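Local coordinates for protein V-type ATP synthase alpha chain (Thermoplasma volcanium, PDB 4O1S) that is an intein from the archaeal V-type ATPase subunit A, a compact, mostly beta protein-splicing domain of the Hint fold, at residues K4-G8 / D145-L149. Residues are numbered along the deposited sequence.
Sequences KAVSG and DVYDL. Unlike the reference sequence in segment 4-8: A5 (reference Cys). With SO4 (sulfate ion), chain F.
Segment 4-8 meets the edge of strand 143-149 in a short antiparallel pairing, with end-to-end directions 120° apart and 311 Å² buried. K4 enters extended, its long side chain leading its charge away from D145-L149. A5, where the reference has Cys, is also extended; its small methyl points toward the strand, and CB lies 3.6 Å from V146 CG2. V6 is the centre of the register: with Y147 it forms a hydrogen-bonded pair (CA-CA 5.2 Å), V6 N to Y147 O 2.7 Å and Y147 N to V6 O 2.8 Å. Both side chains, chi1 m, lie on the same face, where I22 of helix 22-31 covers them, a place suited to apolar and aromatic groups. S7 points away; its OG is hydrogen-bonded to E9 N and to a sulfate, probably from the crystallisation liquor (S7 OG to SO4 O1 3.3 Å). G8 bends the chain (phi/psi -73/-11), its CA 3.4 Å from Y147 CD2, where a CB would clash with the ring. One water joins G8 N (2.9 Å) to D145 O (2.6 Å). A5 probably takes the intein's first position, K4 being extein, which places the N-terminal splice junction in the Hint-fold core, near H95.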
# COMPACT_ATOMS: atom_id res chain seq x y z
N LYS A 4 -0.65 5.69 8.50
CA LYS A 4 -0.08 4.90 7.42
C LYS A 4 -0.72 5.26 6.09
O LYS A 4 -1.96 5.24 5.96
CB LYS A 4 -0.29 3.43 7.72
CG LYS A 4 0.61 2.96 8.82
CD LYS A 4 0.47 1.50 9.04
CE LYS A 4 -0.45 1.25 10.21
NZ LYS A 4 0.23 0.45 11.27
N ALA A 5 0.11 5.59 5.09
CA ALA A 5 -0.39 5.94 3.77
C ALA A 5 0.70 5.79 2.68
O ALA A 5 1.88 5.56 2.98
CB ALA A 5 -0.97 7.37 3.79
N VAL A 6 0.30 5.89 1.41
CA VAL A 6 1.22 5.74 0.30
C VAL A 6 1.11 6.92 -0.69
O VAL A 6 0.14 7.70 -0.68
CB VAL A 6 0.97 4.42 -0.46
CG1 VAL A 6 1.03 3.23 0.50
CG2 VAL A 6 -0.38 4.47 -1.16
N SER A 7 2.13 7.05 -1.53
CA SER A 7 2.14 8.10 -2.54
C SER A 7 1.03 7.86 -3.54
O SER A 7 0.57 6.72 -3.73
CB SER A 7 3.49 8.14 -3.24
OG SER A 7 3.32 8.53 -4.59
N GLY A 8 0.60 8.92 -4.21
CA GLY A 8 -0.55 8.82 -5.09
C GLY A 8 -0.20 8.06 -6.35
O GLY A 8 -1.08 7.70 -7.14
N ASP A 145 0.59 14.70 -1.09
CA ASP A 145 -0.69 14.03 -1.01
C ASP A 145 -0.45 12.55 -0.75
O ASP A 145 0.33 11.91 -1.46
CB ASP A 145 -1.42 14.20 -2.33
CG ASP A 145 -1.96 15.58 -2.51
OD1 ASP A 145 -2.10 16.29 -1.48
OD2 ASP A 145 -2.26 15.93 -3.66
N VAL A 146 -1.10 12.00 0.26
CA VAL A 146 -0.96 10.57 0.49
C VAL A 146 -2.34 9.91 0.55
O VAL A 146 -3.35 10.57 0.79
CB VAL A 146 -0.07 10.23 1.73
CG1 VAL A 146 1.32 10.74 1.53
CG2 VAL A 146 -0.65 10.82 3.00
N TYR A 147 -2.35 8.60 0.30
CA TYR A 147 -3.58 7.85 0.11
C TYR A 147 -3.50 6.50 0.81
O TYR A 147 -2.41 5.94 1.01
CB TYR A 147 -3.83 7.62 -1.39
CG TYR A 147 -3.99 8.89 -2.20
CD1 TYR A 147 -5.26 9.40 -2.46
CD2 TYR A 147 -2.89 9.59 -2.70
CE1 TYR A 147 -5.44 10.55 -3.20
CE2 TYR A 147 -3.06 10.75 -3.45
CZ TYR A 147 -4.35 11.23 -3.69
OH TYR A 147 -4.59 12.39 -4.42
N ASP A 148 -4.66 5.98 1.19
CA ASP A 148 -4.77 4.67 1.81
C ASP A 148 -6.12 4.11 1.41
O ASP A 148 -7.04 4.85 1.08
CB ASP A 148 -4.70 4.80 3.34
CG ASP A 148 -4.53 3.45 4.06
OD1 ASP A 148 -4.32 2.43 3.37
OD2 ASP A 148 -4.60 3.43 5.32
N LEU A 149 -6.24 2.79 1.40
CA LEU A 149 -7.54 2.17 1.29
C LEU A 149 -7.68 1.16 2.41
O LEU A 149 -6.69 0.81 3.04
CB LEU A 149 -7.69 1.52 -0.08
CG LEU A 149 -6.56 0.64 -0.59
CD1 LEU A 149 -6.54 -0.67 0.16
CD2 LEU A 149 -6.75 0.38 -2.07
S SO4 F . 5.13 12.51 -5.19
O1 SO4 F . 5.36 11.06 -5.14
O2 SO4 F . 3.90 12.87 -4.47
O3 SO4 F . 6.27 13.21 -4.58
O4 SO4 F . 4.98 12.97 -6.58
O HOH W 1 1.44 11.67 -3.75